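Local structure of HTH tetR-type domain-containing protein (Streptomyces coelicolor A3, 3IUV) at residues A[11-16]-A[46-51]; A[128-133]-A[149-153]. The protein is not characterised experimentally but, as a TetR-family member, probably binds DNA through a helix-turn-helix motif and regulates transcription. The contacts are given in a common frame with arbitrary orientation. Numbering follows the deposited sequence.

Interaction 1: residues A[11-16]-A[46-51]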
loop_
_atom_site.group_PDB
_atom_site.type_symbol
_atom_site.label_atom_id
_atom_site.label_comp_id
_atom_site.label_asym_id
_atom_site.label_seq_id
_atom_site.Cartn_x
_atom_site.Cartn_y
_atom_site.Cartn_z
ATOM N N ARG A 11 28.175 -1.029 -14.779
ATOM C CA ARG A 11 27.372 -0.961 -15.969
ATOM C C ARG A 11 25.933 -1.234 -15.554
ATOM O O ARG A 11 25.049 -0.410 -15.779
ATOM C CB ARG A 11 27.830 -2.003 -16.977
ATOM C CG ARG A 11 26.677 -2.635 -17.733
ATOM C CD ARG A 11 26.183 -1.783 -18.883
ATOM N NE ARG A 11 26.481 -0.368 -18.704
ATOM C CZ ARG A 11 27.311 0.323 -19.478
ATOM N NH1 ARG A 11 27.923 -0.257 -20.506
ATOM N NH2 ARG A 11 27.514 1.606 -19.236
ATOM N N ARG A 12 25.715 -2.382 -14.913
ATOM C CA ARG A 12 24.361 -2.846 -14.607
ATOM C C ARG A 12 23.694 -2.048 -13.480
ATOM O O ARG A 12 22.467 -1.987 -13.374
ATOM C CB ARG A 12 24.356 -4.355 -14.312
ATOM C CG ARG A 12 24.437 -4.755 -12.847
ATOM C CD ARG A 12 23.798 -6.147 -12.605
ATOM N NE ARG A 12 23.141 -6.217 -11.290
ATOM C CZ ARG A 12 22.075 -6.966 -10.999
ATOM N NH1 ARG A 12 21.563 -6.948 -9.776
ATOM N NH2 ARG A 12 21.517 -7.732 -11.923
ATOM N N GLN A 13 24.515 -1.428 -12.644
ATOM C CA GLN A 13 24.011 -0.575 -11.596
ATOM C C GLN A 13 23.412 0.689 -12.196
ATOM O O GLN A 13 22.292 1.102 -11.848
ATOM C CB GLN A 13 25.154 -0.196 -10.662
ATOM C CG GLN A 13 24.701 0.537 -9.412
ATOM C CD GLN A 13 23.740 -0.289 -8.591
ATOM O OE1 GLN A 13 23.933 -1.500 -8.409
ATOM N NE2 GLN A 13 22.691 0.354 -8.096
ATOM N N ARG A 14 24.179 1.315 -13.085
ATOM C CA ARG A 14 23.733 2.526 -13.751
ATOM C C ARG A 14 22.380 2.250 -14.330
ATOM O O ARG A 14 21.478 3.087 -14.253
ATOM C CB ARG A 14 24.685 2.908 -14.877
ATOM C CG ARG A 14 25.943 3.615 -14.423
ATOM C CD ARG A 14 26.846 3.858 -15.609
ATOM N NE ARG A 14 26.082 4.281 -16.781
ATOM C CZ ARG A 14 26.622 4.527 -17.970
ATOM N NH1 ARG A 14 27.927 4.392 -18.136
ATOM N NH2 ARG A 14 25.863 4.907 -18.993
ATOM N N ILE A 15 22.247 1.058 -14.909
ATOM C CA ILE A 15 20.988 0.637 -15.518
ATOM C C ILE A 15 19.842 0.572 -14.488
ATOM O O ILE A 15 18.821 1.255 -14.643
ATOM C CB ILE A 15 21.149 -0.693 -16.315
ATOM C CG1 ILE A 15 21.940 -0.437 -17.614
ATOM C CG2 ILE A 15 19.779 -1.361 -16.591
ATOM C CD1 ILE A 15 22.204 -1.664 -18.449
ATOM N N ILE A 16 20.024 -0.222 -13.437
ATOM C CA ILE A 16 19.021 -0.364 -12.385
ATOM C C ILE A 16 18.621 0.978 -11.786
ATOM O O ILE A 16 17.435 1.257 -11.566
ATOM C CB ILE A 16 19.545 -1.253 -11.272
ATOM C CG1 ILE A 16 19.718 -2.676 -11.809
ATOM C CG2 ILE A 16 18.603 -1.213 -10.083
ATOM C CD1 ILE A 16 20.353 -3.623 -10.827
ATOM N N SER A 46 23.117 -3.217 -24.004
ATOM C CA SER A 46 23.609 -3.307 -22.633
ATOM C C SER A 46 22.463 -3.687 -21.731
ATOM O O SER A 46 22.512 -4.608 -20.910
ATOM C CB SER A 46 24.056 -1.920 -22.166
ATOM O OG SER A 46 25.457 -1.756 -22.166
ATOM N N THR A 47 21.452 -2.867 -21.877
ATOM C CA THR A 47 20.208 -2.973 -21.186
ATOM C C THR A 47 19.695 -4.415 -21.232
ATOM O O THR A 47 19.339 -5.007 -20.205
ATOM C CB THR A 47 19.245 -1.957 -21.847
ATOM O OG1 THR A 47 19.114 -0.810 -20.989
ATOM C CG2 THR A 47 17.896 -2.586 -22.204
ATOM N N THR A 48 19.691 -5.009 -22.413
ATOM C CA THR A 48 19.116 -6.330 -22.523
ATOM C C THR A 48 20.134 -7.418 -22.121
ATOM O O THR A 48 19.776 -8.508 -21.659
ATOM C CB THR A 48 18.504 -6.528 -23.914
ATOM O OG1 THR A 48 19.541 -6.557 -24.893
ATOM C CG2 THR A 48 17.564 -5.361 -24.240
ATOM N N TYR A 49 21.408 -7.098 -22.271
ATOM C CA TYR A 49 22.477 -8.013 -21.916
ATOM C C TYR A 49 22.376 -8.290 -20.415
ATOM O O TYR A 49 22.586 -9.400 -19.928
ATOM C CB TYR A 49 23.820 -7.382 -22.300
ATOM C CG TYR A 49 25.039 -8.145 -21.858
ATOM C CD1 TYR A 49 25.222 -9.466 -22.230
ATOM C CD2 TYR A 49 26.021 -7.529 -21.073
ATOM C CE1 TYR A 49 26.338 -10.164 -21.831
ATOM C CE2 TYR A 49 27.135 -8.216 -20.664
ATOM C CZ TYR A 49 27.290 -9.538 -21.050
ATOM O OH TYR A 49 28.406 -10.236 -20.655
ATOM N N HIS A 50 21.984 -7.267 -19.686
ATOM C CA HIS A 50 21.807 -7.413 -18.263
ATOM C C HIS A 50 20.385 -7.807 -17.851
ATOM O O HIS A 50 20.192 -8.402 -16.803
ATOM C CB HIS A 50 22.265 -6.137 -17.569
ATOM C CG HIS A 50 23.734 -5.911 -17.695
ATOM N ND1 HIS A 50 24.660 -6.679 -17.033
ATOM C CD2 HIS A 50 24.442 -5.025 -18.448
ATOM C CE1 HIS A 50 25.877 -6.274 -17.351
ATOM N NE2 HIS A 50 25.765 -5.268 -18.204
ATOM N N PHE A 51 19.387 -7.503 -18.665
ATOM C CA PHE A 51 18.025 -7.851 -18.276
ATOM C C PHE A 51 17.213 -8.253 -19.477
ATOM O O PHE A 51 16.794 -7.401 -20.256
ATOM C CB PHE A 51 17.334 -6.682 -17.558
ATOM C CG PHE A 51 18.090 -6.177 -16.367
ATOM C CD1 PHE A 51 18.837 -5.012 -16.446
ATOM C CD2 PHE A 51 18.070 -6.875 -15.167
ATOM C CE1 PHE A 51 19.550 -4.543 -15.346
ATOM C CE2 PHE A 51 18.788 -6.419 -14.062
ATOM C CZ PHE A 51 19.532 -5.252 -14.153
#

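Interaction 2: residues A[128-133]-A[149-153]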
loop_
_atom_site.group_PDB
_atom_site.type_symbol
_atom_site.label_atom_id
_atom_site.label_comp_id
_atom_site.label_asym_id
_atom_site.label_seq_id
_atom_site.Cartn_x
_atom_site.Cartn_y
_atom_site.Cartn_z
ATOM N N TRP A 128 10.569 -7.926 1.731
ATOM C CA TRP A 128 10.504 -6.850 2.714
ATOM C C TRP A 128 10.423 -7.416 4.132
ATOM O O TRP A 128 11.421 -7.492 4.845
ATOM C CB TRP A 128 9.266 -5.988 2.432
ATOM C CG TRP A 128 9.225 -4.662 3.132
ATOM C CD1 TRP A 128 9.794 -3.500 2.706
ATOM C CD2 TRP A 128 8.552 -4.348 4.353
ATOM N NE1 TRP A 128 9.526 -2.483 3.591
ATOM C CE2 TRP A 128 8.766 -2.986 4.616
ATOM C CE3 TRP A 128 7.791 -5.086 5.251
ATOM C CZ2 TRP A 128 8.250 -2.350 5.736
ATOM C CZ3 TRP A 128 7.281 -4.453 6.363
ATOM C CH2 TRP A 128 7.510 -3.106 6.596
ATOM N N ALA A 129 9.223 -7.824 4.534
ATOM C CA ALA A 129 8.967 -8.191 5.921
ATOM C C ALA A 129 9.420 -9.603 6.280
ATOM O O ALA A 129 9.248 -10.046 7.409
ATOM C CB ALA A 129 7.513 -8.003 6.253
ATOM N N GLU A 130 10.023 -10.296 5.324
ATOM C CA GLU A 130 10.552 -11.624 5.589
ATOM C C GLU A 130 11.680 -11.599 6.617
ATOM O O GLU A 130 11.693 -12.396 7.550
ATOM C CB GLU A 130 11.036 -12.281 4.297
ATOM C CG GLU A 130 10.904 -13.792 4.321
ATOM C CD GLU A 130 9.569 -14.218 4.869
ATOM O OE1 GLU A 130 8.578 -14.230 4.094
ATOM O OE2 GLU A 130 9.516 -14.534 6.078
ATOM N N GLY A 131 12.633 -10.690 6.439
ATOM C CA GLY A 131 13.760 -10.585 7.349
ATOM C C GLY A 131 13.360 -9.878 8.634
ATOM O O GLY A 131 13.762 -10.290 9.739
ATOM N N VAL A 132 12.569 -8.815 8.473
ATOM C CA VAL A 132 12.007 -8.042 9.574
ATOM C C VAL A 132 11.170 -8.953 10.471
ATOM O O VAL A 132 11.433 -9.091 11.681
ATOM C CB VAL A 132 11.136 -6.883 9.005
ATOM C CG1 VAL A 132 10.297 -6.191 10.091
ATOM C CG2 VAL A 132 12.013 -5.893 8.249
ATOM N N GLY A 133 10.184 -9.599 9.857
ATOM C CA GLY A 133 9.338 -10.570 10.535
ATOM C C GLY A 133 10.101 -11.707 11.190
ATOM O O GLY A 133 9.824 -12.069 12.330
ATOM N N VAL A 149 4.936 -5.801 11.909
ATOM C CA VAL A 149 5.101 -5.655 10.479
ATOM C C VAL A 149 3.918 -4.929 9.800
ATOM O O VAL A 149 4.106 -4.006 9.013
ATOM C CB VAL A 149 5.314 -7.023 9.856
ATOM C CG1 VAL A 149 5.096 -6.985 8.328
ATOM C CG2 VAL A 149 6.712 -7.543 10.225
ATOM N N ALA A 150 2.702 -5.352 10.100
ATOM C CA ALA A 150 1.534 -4.757 9.475
ATOM C C ALA A 150 1.465 -3.238 9.743
ATOM O O ALA A 150 1.047 -2.438 8.895
ATOM C CB ALA A 150 0.270 -5.450 9.970
ATOM N N VAL A 151 1.888 -2.839 10.927
ATOM C CA VAL A 151 1.796 -1.440 11.285
ATOM C C VAL A 151 2.940 -0.605 10.690
ATOM O O VAL A 151 2.731 0.547 10.326
ATOM C CB VAL A 151 1.661 -1.265 12.797
ATOM C CG1 VAL A 151 3.009 -1.485 13.495
ATOM C CG2 VAL A 151 1.092 0.082 13.093
ATOM N N LEU A 152 4.127 -1.190 10.545
ATOM C CA LEU A 152 5.180 -0.515 9.796
ATOM C C LEU A 152 4.652 -0.044 8.445
ATOM O O LEU A 152 4.705 1.147 8.124
ATOM C CB LEU A 152 6.401 -1.405 9.608
ATOM C CG LEU A 152 7.308 -1.518 10.848
ATOM C CD1 LEU A 152 6.790 -2.544 11.844
ATOM C CD2 LEU A 152 8.741 -1.877 10.468
ATOM N N ASP A 153 4.128 -0.980 7.667
ATOM C CA ASP A 153 3.550 -0.665 6.365
ATOM C C ASP A 153 2.459 0.390 6.432
ATOM O O ASP A 153 2.465 1.343 5.658
ATOM C CB ASP A 153 2.993 -1.925 5.703
ATOM C CG ASP A 153 3.802 -2.361 4.500
ATOM O OD1 ASP A 153 4.595 -1.547 3.974
ATOM O OD2 ASP A 153 3.636 -3.523 4.083
#

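Interaction 1: residues A[11-16]-A[46-51]
A steep helix-helix packing joins the first turns of helix 11-24 to the end of helix 44-50 in the N-terminal DNA-binding domain; residues 46-51 belong to the predicted helix-turn-helix motif, where helix 44-50 probably corresponds to the recognition helix of TetR-family proteins. The short axes cross at -100° and approach to 10.0 Å, so the helices meet over a short patch, in which residues 11, 12, 15 and 16 take part. Ile15 fills the middle: its CD1 lies 3.6 Å from CA of Thr47, while its CG2 meets the edge of the Phe51 ring, 3.4 Å from CE1. Phe51, the first residue to leave helical geometry, has its CA-to-CB bond toward helix 11-24, and CG1 of Ile16 reaches its CZ at 3.5 Å. Asp56 and Ala60 of helix 54-73 also touch this ring. Nearer the surface, CB of Arg12 sits over the face of the His50 imidazole, a CH-pi contact 3.8 Å from the ring centroid. Long, partly exposed arginines suit this border: NH2 of Arg12 also comes 3.7 Å from CE2 of Phe51. The chemistry implies a buried part that is chiefly apolar packing, bordered by arginine and histidine side chains.

Interaction 2: residues A[128-133]-A[149-153]
Trp128 opens the segment on helix 121-139, in the C-terminal TetR-like domain, with its indole reaching helix 142-161. CH2 of its ring lies 3.6 Å from CB of Leu152 and CZ3 lies 3.9 Å from CG1 of Val149, both at the ring edge, while OD1 of Asp153 stands over one face, 4.1 Å from CZ2. A broad, flat side chain suits this position because it bridges the gap between axes 11.0 Å apart; it also stacks on Phe69 of helix 54-73. One residue on, the small Ala129 packs tightly on Val149, its CB 3.3 Å from CG1. A turn later Val132 adds a branched apolar surface, its CG1 3.8 Å from CG2 of Val149, and touches Phe69 as well. Gly133 ends the walk: without a side chain it exposes its CA to CG2 of Val149 at 4.0 Å. Val149 is therefore a knob in the hole formed by Trp128, Ala129, Val132 and Gly133, the short segments running at 133°, obliquely antiparallel. Val149 and Asp153 also pack on Gln158 and Leu157 of the second subunit, respectively. The contact thus rests mainly on apolar packing beside the dimer interface, Ala129 and Gly133 leaving room for Val149.

Overall arrangement
The two contacts come in series along the chain, interaction 1 closing before interaction 2 opens, and lie on opposite sides of the chain's centre. Their centres are 30 Å apart and their nearest atoms about 16 Å, so they do not touch. Interaction 1 joins helices 11-24 and 44-50 in the DNA-binding region, interaction 2 helices 121-139 and 142-161 in the C-terminal domain. Helix 54-73 borders both, packing through Ala60 near the first and Phe69 near the second, and so runs as a physical connection between them. This all-helical, two-part layout matches the TetR family, in which the C-terminal domain mediates dimerisation and commonly binds ligands.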